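Local coordinates for protein aspartokinase (Synechocystis, PDB 3L76) that probably catalyses ATP-dependent phosphorylation of aspartate to 4-phospho-L-aspartate, the first step toward lysine and threonine, and binds both amino acids, at residues 200-205 and 216-221; 286-291 and 331-336; 20-25 and 79-84; 500-505 and 521-526. All blocks are in the same frame, centred on the assembly; numbering follows the deposited sequence.

Contact 1: residues 200-205 and 216-221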
loop_
_atom_site.group_PDB
_atom_site.type_symbol
_atom_site.label_atom_id
_atom_site.label_comp_id
_atom_site.label_asym_id
_atom_site.label_seq_id
_atom_site.Cartn_x
_atom_site.Cartn_y
_atom_site.Cartn_z
ATOM N N ASP A 200 0.028 -34.898 9.163
ATOM C CA ASP A 200 0.156 -35.105 10.594
ATOM C C ASP A 200 1.621 -35.166 11.017
ATOM O O ASP A 200 2.001 -34.585 12.035
ATOM C CB ASP A 200 -0.625 -36.339 11.037
ATOM C CG ASP A 200 -2.109 -36.072 11.140
ATOM O OD1 ASP A 200 -2.479 -34.916 11.414
ATOM O OD2 ASP A 200 -2.911 -37.006 10.963
ATOM N N GLU A 201 2.438 -35.841 10.212
ATOM C CA GLU A 201 3.862 -35.919 10.470
ATOM C C GLU A 201 4.458 -34.538 10.376
ATOM O O GLU A 201 5.281 -34.161 11.193
ATOM C CB GLU A 201 4.556 -36.859 9.479
ATOM C CG GLU A 201 4.177 -38.319 9.638
ATOM C CD GLU A 201 4.740 -39.194 8.544
ATOM O OE1 GLU A 201 4.792 -40.422 8.741
ATOM O OE2 GLU A 201 5.126 -38.656 7.488
ATOM N N MET A 202 4.031 -33.784 9.368
ATOM C CA MET A 202 4.573 -32.456 9.123
ATOM C C MET A 202 4.249 -31.558 10.299
ATOM O O MET A 202 5.057 -30.721 10.700
ATOM C CB MET A 202 4.000 -31.877 7.832
ATOM C CG MET A 202 4.617 -30.541 7.396
ATOM S SD MET A 202 6.368 -30.652 7.006
ATOM C CE MET A 202 7.093 -29.694 8.338
ATOM N N LEU A 203 3.059 -31.743 10.853
ATOM C CA LEU A 203 2.645 -30.990 12.024
ATOM C C LEU A 203 3.484 -31.357 13.254
ATOM O O LEU A 203 3.959 -30.482 13.966
ATOM C CB LEU A 203 1.149 -31.192 12.296
ATOM C CG LEU A 203 0.188 -30.570 11.266
ATOM C CD1 LEU A 203 -1.256 -30.988 11.495
ATOM C CD2 LEU A 203 0.280 -29.056 11.278
ATOM N N GLU A 204 3.685 -32.646 13.495
ATOM C CA GLU A 204 4.477 -33.050 14.654
ATOM C C GLU A 204 5.946 -32.674 14.476
ATOM O O GLU A 204 6.668 -32.518 15.454
ATOM C CB GLU A 204 4.326 -34.544 14.966
ATOM C CG GLU A 204 2.977 -34.935 15.563
ATOM C CD GLU A 204 2.768 -34.413 16.988
ATOM O OE1 GLU A 204 3.548 -33.564 17.454
ATOM O OE2 GLU A 204 1.797 -34.838 17.644
ATOM N N LEU A 205 6.373 -32.516 13.224
ATOM C CA LEU A 205 7.747 -32.117 12.920
ATOM C C LEU A 205 7.793 -30.659 12.460
ATOM O O LEU A 205 8.650 -30.276 11.665
ATOM C CB LEU A 205 8.366 -33.029 11.848
ATOM C CG LEU A 205 8.656 -34.484 12.244
ATOM C CD1 LEU A 205 8.774 -35.420 11.031
ATOM C CD2 LEU A 205 9.904 -34.575 13.123
ATOM N N ARG A 216 -0.488 -24.061 10.257
ATOM C CA ARG A 216 -1.923 -23.832 10.069
ATOM C C ARG A 216 -2.365 -24.209 8.660
ATOM O O ARG A 216 -3.484 -24.677 8.448
ATOM C CB ARG A 216 -2.303 -22.380 10.381
ATOM C CG ARG A 216 -3.774 -22.029 10.107
ATOM C CD ARG A 216 -4.483 -21.564 11.369
ATOM N NE ARG A 216 -3.540 -20.952 12.303
ATOM C CZ ARG A 216 -3.816 -20.661 13.572
ATOM N NH1 ARG A 216 -5.018 -20.908 14.077
ATOM N NH2 ARG A 216 -2.884 -20.112 14.341
ATOM N N ALA A 217 -1.466 -24.013 7.702
ATOM C CA ALA A 217 -1.761 -24.286 6.306
ATOM C C ALA A 217 -1.725 -25.785 5.970
ATOM O O ALA A 217 -2.574 -26.302 5.221
ATOM C CB ALA A 217 -0.808 -23.504 5.414
ATOM N N VAL A 218 -0.741 -26.490 6.513
ATOM C CA VAL A 218 -0.707 -27.932 6.315
ATOM C C VAL A 218 -1.933 -28.587 6.962
ATOM O O VAL A 218 -2.461 -29.562 6.437
ATOM C CB VAL A 218 0.635 -28.569 6.766
ATOM C CG1 VAL A 218 1.113 -27.942 8.031
ATOM C CG2 VAL A 218 0.482 -30.063 6.944
ATOM N N GLU A 219 -2.405 -28.008 8.067
ATOM C CA GLU A 219 -3.596 -28.495 8.748
ATOM C C GLU A 219 -4.882 -28.210 7.966
ATOM O O GLU A 219 -5.835 -28.994 8.001
ATOM C CB GLU A 219 -3.679 -27.914 10.159
ATOM C CG GLU A 219 -4.988 -28.200 10.904
ATOM C CD GLU A 219 -4.929 -27.690 12.330
ATOM O OE1 GLU A 219 -4.416 -28.425 13.215
ATOM O OE2 GLU A 219 -5.365 -26.541 12.557
ATOM N N ILE A 220 -4.922 -27.086 7.262
ATOM C CA ILE A 220 -6.074 -26.790 6.413
ATOM C C ILE A 220 -6.076 -27.768 5.246
ATOM O O ILE A 220 -7.106 -28.357 4.945
ATOM C CB ILE A 220 -6.089 -25.333 5.941
ATOM C CG1 ILE A 220 -6.513 -24.423 7.095
ATOM C CG2 ILE A 220 -7.065 -25.148 4.791
ATOM C CD1 ILE A 220 -6.090 -22.992 6.891
ATOM N N ALA A 221 -4.910 -27.977 4.639
ATOM C CA ALA A 221 -4.765 -28.944 3.551
ATOM C C ALA A 221 -5.228 -30.341 3.961
ATOM O O ALA A 221 -5.992 -30.986 3.232
ATOM C CB ALA A 221 -3.336 -28.989 3.037
#
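Leu203 and Val218 carry the larger share of this contact, with Met202 and Glu219 at its margins. The leucine turns its branched end toward the helix that holds Val218, and the two side chains slide past each other in opposite directions until Leu203 CD2 lies 3.5 Å from Val218 CG1. The other leucine methyl, CD1, reaches over the base of Glu219, 4.1 Å from its CB. Val218 offers its two methyls to different partners: CG1, set between the backbone N and the carbonyl carbon (chi1 40°), meets Leu203, while CG2 comes within 4.1 Å of Met202 CB. The methionine crosses the valine at about a right angle and touches with CB and CG; its bent chain then carries the sulfur away. All four touching residues are buried, and no hydrogen bond spans the segments, so methyls and methylenes make up the interface. The polar groups look elsewhere: Glu219 OE1 accepts from Ala363 N, and Glu204 bonds Ser392, Glu393 and Ser564, residues of two lysine pockets. Segment axes 9.4 Å apart at 163° describe a nearly antiparallel pair of helices, 199-204 and 215-224, joined by a short connection. It belongs to the amino acid kinase fold, on the flank where that fold meets the lysine-binding ACT domains.

Contact 2: residues 286-291 and 331-336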
loop_
_atom_site.group_PDB
_atom_site.type_symbol
_atom_site.label_atom_id
_atom_site.label_comp_id
_atom_site.label_asym_id
_atom_site.label_seq_id
_atom_site.Cartn_x
_atom_site.Cartn_y
_atom_site.Cartn_z
ATOM N N SER A 286 15.002 -48.650 28.040
ATOM C CA SER A 286 15.382 -49.542 26.955
ATOM C C SER A 286 14.941 -50.986 27.214
ATOM O O SER A 286 14.236 -51.574 26.398
ATOM C CB SER A 286 16.887 -49.497 26.732
ATOM O OG SER A 286 17.239 -50.275 25.606
ATOM N N LYS A 287 15.333 -51.546 28.358
ATOM C CA LYS A 287 15.008 -52.940 28.671
ATOM C C LYS A 287 13.514 -53.201 28.815
ATOM O O LYS A 287 12.998 -54.161 28.257
ATOM C CB LYS A 287 15.741 -53.454 29.918
ATOM C CG LYS A 287 15.351 -54.891 30.249
ATOM C CD LYS A 287 16.388 -55.611 31.082
ATOM C CE LYS A 287 16.388 -57.114 30.783
ATOM N NZ LYS A 287 16.855 -57.433 29.395
ATOM N N LEU A 288 12.832 -52.355 29.576
ATOM C CA LEU A 288 11.382 -52.449 29.725
ATOM C C LEU A 288 10.679 -52.650 28.382
ATOM O O LEU A 288 9.989 -53.647 28.155
ATOM C CB LEU A 288 10.831 -51.177 30.368
ATOM C CG LEU A 288 9.635 -51.291 31.320
ATOM C CD1 LEU A 288 8.889 -49.946 31.409
ATOM C CD2 LEU A 288 8.687 -52.401 30.935
ATOM N N PHE A 289 10.850 -51.691 27.487
ATOM C CA PHE A 289 10.042 -51.673 26.289
ATOM C C PHE A 289 10.545 -52.673 25.262
ATOM O O PHE A 289 9.774 -53.175 24.451
ATOM C CB PHE A 289 9.922 -50.246 25.722
ATOM C CG PHE A 289 9.201 -49.296 26.646
ATOM C CD1 PHE A 289 7.815 -49.330 26.759
ATOM C CD2 PHE A 289 9.905 -48.385 27.415
ATOM C CE1 PHE A 289 7.144 -48.464 27.615
ATOM C CE2 PHE A 289 9.243 -47.513 28.277
ATOM C CZ PHE A 289 7.861 -47.553 28.377
ATOM N N ARG A 290 11.836 -52.980 25.306
ATOM C CA ARG A 290 12.355 -54.030 24.445
ATOM C C ARG A 290 11.623 -55.338 24.734
ATOM O O ARG A 290 11.077 -55.954 23.824
ATOM C CB ARG A 290 13.863 -54.201 24.607
ATOM C CG ARG A 290 14.710 -53.203 23.832
ATOM C CD ARG A 290 16.133 -53.719 23.702
ATOM N NE ARG A 290 16.645 -54.191 24.987
ATOM C CZ ARG A 290 17.671 -53.650 25.635
ATOM N NH1 ARG A 290 18.325 -52.619 25.110
ATOM N NH2 ARG A 290 18.051 -54.146 26.804
ATOM N N ASP A 291 11.588 -55.747 26.002
ATOM C CA ASP A 291 10.937 -56.999 26.364
ATOM C C ASP A 291 9.448 -56.975 26.053
ATOM O O ASP A 291 8.918 -57.930 25.490
ATOM C CB ASP A 291 11.175 -57.360 27.834
ATOM C CG ASP A 291 12.641 -57.573 28.160
ATOM O OD1 ASP A 291 13.442 -57.777 27.224
ATOM O OD2 ASP A 291 12.990 -57.536 29.360
ATOM N N SER A 331 5.619 -57.387 34.995
ATOM C CA SER A 331 5.903 -58.015 36.284
ATOM C C SER A 331 7.121 -58.926 36.234
ATOM O O SER A 331 7.766 -59.161 37.262
ATOM C CB SER A 331 4.694 -58.793 36.810
ATOM O OG SER A 331 3.721 -57.918 37.361
ATOM N N ALA A 332 7.447 -59.413 35.040
ATOM C CA ALA A 332 8.541 -60.367 34.897
ATOM C C ALA A 332 9.896 -59.710 34.613
ATOM O O ALA A 332 10.938 -60.205 35.032
ATOM C CB ALA A 332 8.201 -61.400 33.834
ATOM N N ILE A 333 9.881 -58.599 33.893
ATOM C CA ILE A 333 11.101 -57.836 33.658
ATOM C C ILE A 333 11.569 -57.136 34.938
ATOM O O ILE A 333 12.766 -57.060 35.220
ATOM C CB ILE A 333 10.883 -56.754 32.599
ATOM C CG1 ILE A 333 10.151 -57.329 31.388
ATOM C CG2 ILE A 333 12.210 -56.138 32.201
ATOM C CD1 ILE A 333 9.640 -56.269 30.447
ATOM N N ALA A 334 10.610 -56.633 35.708
ATOM C CA ALA A 334 10.894 -55.817 36.888
ATOM C C ALA A 334 12.039 -56.305 37.796
ATOM O O ALA A 334 12.955 -55.542 38.090
ATOM C CB ALA A 334 9.607 -55.579 37.711
ATOM N N PRO A 335 11.978 -57.562 38.268
ATOM C CA PRO A 335 13.036 -58.027 39.179
ATOM C C PRO A 335 14.448 -57.807 38.626
ATOM O O PRO A 335 15.375 -57.538 39.388
ATOM C CB PRO A 335 12.735 -59.521 39.332
ATOM C CG PRO A 335 11.267 -59.614 39.114
ATOM C CD PRO A 335 10.946 -58.591 38.051
ATOM N N ALA A 336 14.600 -57.886 37.313
ATOM C CA ALA A 336 15.891 -57.641 36.677
ATOM C C ALA A 336 16.376 -56.196 36.803
ATOM O O ALA A 336 17.532 -55.911 36.511
ATOM C CB ALA A 336 15.848 -58.052 35.206
#
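Ile333 points toward the neighbouring helix and packs on Lys287, Leu288 and Asp291, which are spaced so that they line one face over a single turn. The dense part of the contact lies at its CD1 and CG1. CD1 faces the backbone as well as side chains: it sits 3.5 Å from Leu288 O and 4.0 Å from Leu288 CD2, the leucine crossing it at about a right angle. Asp291 comes in obliquely, its CB 3.7 Å from Ile333 CG1, and its carboxylate oxygen OD2 lies on the flank of the isoleucine beside CG1 and CG2. With CG1 anti to its own carbonyl carbon (chi1 -47°) and the chain extended beyond it (chi2 167°), Ile333 sends CD1 inward and turns CG2 toward the lysine. There the packing thins toward solvent: Lys287 CG approaches CG2 to 3.9 Å, and the partly exposed lysine chain bends at its last torsion, leaving NZ in a long salt bridge of 3.9 Å with Asp291 OD2 on its own helix. Cut back to an alanine, Ile333 would probably leave a gap beside Leu288 and the methylenes of Lys287 and Asp291 without their apolar partner. Within this ACT domain the two helices, 284-294 and 323-333, lie side by side, Leu288 resting on Ile314 of strand 311-318 and Ser331 on Ile349 of strand 348-361. With no hydrogen bond between the segments, their cohesion is apolar, while the charged ends of Lys287 and Asp291 pair weakly within one helix instead of bridging to the other.

Contact 3: residues 20-25 and 79-84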
loop_
_atom_site.group_PDB
_atom_site.type_symbol
_atom_site.label_atom_id
_atom_site.label_comp_id
_atom_site.label_asym_id
_atom_site.label_seq_id
_atom_site.Cartn_x
_atom_site.Cartn_y
_atom_site.Cartn_z
ATOM N N GLN A 20 11.284 -12.329 -12.869
ATOM C CA GLN A 20 11.180 -12.697 -14.275
ATOM C C GLN A 20 11.282 -14.209 -14.459
ATOM O O GLN A 20 10.670 -14.784 -15.363
ATOM C CB GLN A 20 12.264 -11.991 -15.084
ATOM C CG GLN A 20 12.202 -10.477 -15.003
ATOM C CD GLN A 20 13.306 -9.818 -15.802
ATOM O OE1 GLN A 20 14.494 -10.093 -15.590
ATOM N NE2 GLN A 20 12.922 -8.945 -16.734
ATOM N N ALA A 21 12.057 -14.849 -13.590
ATOM C CA ALA A 21 12.220 -16.302 -13.629
ATOM C C ALA A 21 10.941 -17.062 -13.274
ATOM O O ALA A 21 10.557 -18.005 -13.965
ATOM C CB ALA A 21 13.343 -16.724 -12.712
ATOM N N VAL A 22 10.286 -16.663 -12.191
ATOM C CA VAL A 22 9.056 -17.333 -11.794
ATOM C C VAL A 22 8.020 -17.139 -12.883
ATOM O O VAL A 22 7.352 -18.083 -13.296
ATOM C CB VAL A 22 8.524 -16.855 -10.418
ATOM C CG1 VAL A 22 9.219 -15.580 -9.975
ATOM C CG2 VAL A 22 6.999 -16.685 -10.448
ATOM N N ALA A 23 7.912 -15.908 -13.362
ATOM C CA ALA A 23 7.040 -15.596 -14.486
ATOM C C ALA A 23 7.268 -16.589 -15.627
ATOM O O ALA A 23 6.319 -17.063 -16.260
ATOM C CB ALA A 23 7.287 -14.164 -14.954
ATOM N N GLN A 24 8.535 -16.905 -15.877
ATOM C CA GLN A 24 8.884 -17.872 -16.905
ATOM C C GLN A 24 8.271 -19.226 -16.584
ATOM O O GLN A 24 7.572 -19.805 -17.418
ATOM C CB GLN A 24 10.401 -17.992 -17.039
ATOM C CG GLN A 24 10.889 -18.040 -18.483
ATOM C CD GLN A 24 10.453 -16.826 -19.284
ATOM O OE1 GLN A 24 10.690 -15.682 -18.888
ATOM N NE2 GLN A 24 9.808 -17.070 -20.416
ATOM N N ARG A 25 8.518 -19.721 -15.371
ATOM C CA ARG A 25 8.001 -21.028 -14.960
ATOM C C ARG A 25 6.478 -21.090 -15.008
ATOM O O ARG A 25 5.907 -22.085 -15.457
ATOM C CB ARG A 25 8.476 -21.412 -13.560
ATOM C CG ARG A 25 7.842 -22.712 -13.060
ATOM C CD ARG A 25 7.889 -22.834 -11.541
ATOM N NE ARG A 25 9.257 -22.761 -11.035
ATOM C CZ ARG A 25 10.066 -23.808 -10.917
ATOM N NH1 ARG A 25 9.651 -25.018 -11.268
ATOM N NH2 ARG A 25 11.294 -23.647 -10.444
ATOM N N ALA A 79 1.435 -6.850 -8.771
ATOM C CA ALA A 79 1.479 -5.921 -9.892
ATOM C C ALA A 79 2.712 -6.228 -10.738
ATOM O O ALA A 79 2.614 -6.452 -11.944
ATOM C CB ALA A 79 1.490 -4.464 -9.401
ATOM N N LEU A 80 3.875 -6.272 -10.094
ATOM C CA LEU A 80 5.111 -6.559 -10.806
ATOM C C LEU A 80 5.015 -7.868 -11.567
ATOM O O LEU A 80 5.233 -7.914 -12.782
ATOM C CB LEU A 80 6.313 -6.560 -9.855
ATOM C CG LEU A 80 6.905 -5.159 -9.679
ATOM C CD1 LEU A 80 7.173 -4.524 -11.038
ATOM C CD2 LEU A 80 5.973 -4.269 -8.891
ATOM N N LEU A 81 4.670 -8.927 -10.848
ATOM C CA LEU A 81 4.629 -10.263 -11.430
ATOM C C LEU A 81 3.704 -10.383 -12.644
ATOM O O LEU A 81 4.049 -11.041 -13.631
ATOM C CB LEU A 81 4.233 -11.298 -10.377
ATOM C CG LEU A 81 4.180 -12.740 -10.903
ATOM C CD1 LEU A 81 5.547 -13.175 -11.400
ATOM C CD2 LEU A 81 3.660 -13.700 -9.853
ATOM N N SER A 82 2.528 -9.767 -12.564
ATOM C CA SER A 82 1.554 -9.879 -13.642
ATOM C C SER A 82 1.996 -9.066 -14.866
ATOM O O SER A 82 1.667 -9.424 -15.994
ATOM C CB SER A 82 0.138 -9.508 -13.169
ATOM O OG SER A 82 -0.114 -8.123 -13.278
ATOM N N LEU A 83 2.759 -7.995 -14.636
ATOM C CA LEU A 83 3.393 -7.243 -15.714
ATOM C C LEU A 83 4.460 -8.086 -16.390
ATOM O O LEU A 83 4.551 -8.131 -17.621
ATOM C CB LEU A 83 4.038 -5.968 -15.173
ATOM C CG LEU A 83 3.097 -4.803 -14.879
ATOM C CD1 LEU A 83 3.874 -3.648 -14.276
ATOM C CD2 LEU A 83 2.363 -4.379 -16.144
ATOM N N ALA A 84 5.273 -8.739 -15.567
ATOM C CA ALA A 84 6.339 -9.613 -16.041
ATOM C C ALA A 84 5.795 -10.769 -16.879
ATOM O O ALA A 84 6.427 -11.186 -17.850
ATOM C CB ALA A 84 7.129 -10.149 -14.859
#
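Leu81 swings CG anti to its backbone N (chi1 -179°), and a second torsion of 62° brings CD1 against both Val22 and Ala23 of the facing helix. This methyl makes both of the leucine's contacts with segment 20-25: it lies 3.9 Å from Val22 CG2, where the two side chains cross at about a right angle, and 4.1 Å from Ala23 CB. One turn further along its helix, Ala84 faces Ala23 directly, methyl to methyl at 4.0 Å. Small residues on both helices thus meet where the segment axes pass 9.1 Å apart at an angle of 56°, and Leu81 fills the space beside them. All four touching residues are buried and apolar, and no hydrogen bond crosses. The contact joins helix 16-31 to the long helix 63-87 in the amino acid kinase domain. Ile19 extends the packing onto Leu80 and Ala84, and Ile26 meets Leu81 from the same helix. Past the two helices, Leu81 also touches Val38 and Val40 of strand 35-40 in the central sheet, whereas other faces of both segments pack against the second subunit, with Ser82 OG hydrogen-bonded to Glu65 of that subunit.

Contact 4: residues 500-505 and 521-526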
loop_
_atom_site.group_PDB
_atom_site.type_symbol
_atom_site.label_atom_id
_atom_site.label_comp_id
_atom_site.label_asym_id
_atom_site.label_seq_id
_atom_site.Cartn_x
_atom_site.Cartn_y
_atom_site.Cartn_z
ATOM N N GLY A 500 14.918 -18.022 28.220
ATOM C CA GLY A 500 14.590 -16.630 28.460
ATOM C C GLY A 500 13.454 -16.417 29.439
ATOM O O GLY A 500 13.423 -15.419 30.150
ATOM N N ASP A 501 12.519 -17.359 29.481
ATOM C CA ASP A 501 11.347 -17.242 30.340
ATOM C C ASP A 501 11.539 -17.966 31.674
ATOM O O ASP A 501 10.715 -17.850 32.580
ATOM C CB ASP A 501 10.109 -17.775 29.620
ATOM C CG ASP A 501 9.688 -16.900 28.468
ATOM O OD1 ASP A 501 9.767 -15.665 28.605
ATOM O OD2 ASP A 501 9.271 -17.444 27.427
ATOM N N SER A 502 12.630 -18.719 31.775
ATOM C CA SER A 502 12.982 -19.483 32.975
ATOM C C SER A 502 12.715 -18.739 34.276
ATOM O O SER A 502 11.880 -19.140 35.086
ATOM C CB SER A 502 14.466 -19.842 32.931
ATOM O OG SER A 502 14.659 -21.218 33.150
ATOM N N SER A 503 13.454 -17.654 34.467
ATOM C CA SER A 503 13.392 -16.877 35.690
ATOM C C SER A 503 12.007 -16.325 35.979
ATOM O O SER A 503 11.494 -16.504 37.076
ATOM C CB SER A 503 14.410 -15.740 35.640
ATOM O OG SER A 503 15.723 -16.263 35.579
ATOM N N GLN A 504 11.404 -15.644 35.010
ATOM C CA GLN A 504 10.077 -15.086 35.228
ATOM C C GLN A 504 9.068 -16.180 35.579
ATOM O O GLN A 504 8.219 -15.997 36.446
ATOM C CB GLN A 504 9.611 -14.286 34.024
ATOM C CG GLN A 504 8.388 -13.420 34.309
ATOM C CD GLN A 504 7.735 -12.876 33.043
ATOM O OE1 GLN A 504 8.218 -13.098 31.931
ATOM N NE2 GLN A 504 6.630 -12.171 33.211
ATOM N N ALA A 505 9.174 -17.325 34.916
ATOM C CA ALA A 505 8.306 -18.450 35.228
ATOM C C ALA A 505 8.435 -18.879 36.689
ATOM O O ALA A 505 7.440 -18.996 37.403
ATOM C CB ALA A 505 8.597 -19.612 34.301
ATOM N N ILE A 521 9.813 -25.508 43.671
ATOM C CA ILE A 521 10.084 -25.227 42.267
ATOM C C ILE A 521 11.558 -25.403 42.012
ATOM O O ILE A 521 12.379 -24.815 42.698
ATOM C CB ILE A 521 9.674 -23.799 41.864
ATOM C CG1 ILE A 521 8.165 -23.643 41.937
ATOM C CG2 ILE A 521 10.142 -23.480 40.441
ATOM C CD1 ILE A 521 7.715 -22.290 41.557
ATOM N N VAL A 522 11.889 -26.221 41.022
ATOM C CA VAL A 522 13.272 -26.453 40.668
ATOM C C VAL A 522 13.454 -26.337 39.162
ATOM O O VAL A 522 12.745 -26.975 38.392
ATOM C CB VAL A 522 13.775 -27.825 41.181
ATOM C CG1 VAL A 522 12.707 -28.904 41.014
ATOM C CG2 VAL A 522 15.066 -28.215 40.472
ATOM N N VAL A 523 14.399 -25.504 38.748
ATOM C CA VAL A 523 14.692 -25.365 37.332
ATOM C C VAL A 523 16.028 -25.989 36.955
ATOM O O VAL A 523 16.977 -25.957 37.725
ATOM C CB VAL A 523 14.589 -23.900 36.854
ATOM C CG1 VAL A 523 14.347 -22.984 38.019
ATOM C CG2 VAL A 523 15.808 -23.497 36.062
ATOM N N ASN A 524 16.063 -26.596 35.774
ATOM C CA ASN A 524 17.258 -27.207 35.220
ATOM C C ASN A 524 17.387 -26.762 33.773
ATOM O O ASN A 524 16.623 -27.192 32.917
ATOM C CB ASN A 524 17.171 -28.730 35.310
ATOM C CG ASN A 524 18.310 -29.434 34.589
ATOM O OD1 ASN A 524 19.301 -28.819 34.217
ATOM N ND2 ASN A 524 18.165 -30.734 34.389
ATOM N N LYS A 525 18.347 -25.882 33.513
ATOM C CA LYS A 525 18.515 -25.280 32.201
ATOM C C LYS A 525 19.236 -26.197 31.231
ATOM O O LYS A 525 19.089 -26.053 30.029
ATOM C CB LYS A 525 19.285 -23.962 32.303
ATOM C CG LYS A 525 18.455 -22.759 32.694
ATOM C CD LYS A 525 19.209 -21.471 32.421
ATOM C CE LYS A 525 18.274 -20.276 32.432
ATOM N NZ LYS A 525 18.958 -19.032 31.995
ATOM N N ALA A 526 20.014 -27.138 31.754
ATOM C CA ALA A 526 20.891 -27.949 30.913
ATOM C C ALA A 526 20.223 -29.208 30.388
ATOM O O ALA A 526 20.637 -30.320 30.703
ATOM C CB ALA A 526 22.166 -28.300 31.653
#
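Lys525 stretches across Ser502 as an extended chain, touching it with methylenes. Its CG stands anti to the carbonyl carbon (chi1 -82°), which directs the chain toward the helix. CB is still too remote to touch, but CG comes to 4.1 Å from Ser502 OG. CD swings slightly wider, and CE then makes the nearest approach, 3.8 Å from Ser502 OG and 3.9 Å from Ser502 CB. NZ continues past the serine without bonding it. Ser502 OG also lies 3.9 Å from Val523 CG2, roughly at right angles to its approach to CE, so the hydroxyl rests against both a valine methyl and a lysine methylene, and no hydrogen bond joins the segments. Lys525 sits within a turn: Asn524 OD1 accepts a bond of 3.1 Å from Ala526 N, an Asx turn in which the donor stands above the carbonyl plane. Around this modest contact, Ser502 also meets Ala445 and Val523 meets Glu506, while Val522 and Asn524 pair by backbone bonds with Ala448 and Gln446 of strand 437-453. Helix 499-512 thus lies over strands of an antiparallel sheet, the helix-on-sheet layering of an ACT domain, where its second helix packs against the strand that follows.

In the fold
Along the chain the contacts follow one another in series: contact 3, contact 1, contact 2, contact 4. Contacts 3 and 1 both belong to the amino acid kinase domain, their centres 29 Å apart. Contact 2 joins the two helices of the first ACT domain, and contact 4 sets a helix of a later ACT domain on its sheet. Contact 1 lies nearest the middle, its centre 36 Å from that of contact 2 and 30 Å from that of contact 4, whereas the centres of contacts 2 and 3 are 63 Å apart on opposite sides of the chain's centre. None touches another; they sample separate regions, from the subunit interface beside contact 3 to the lysine- and threonine-binding regulatory part.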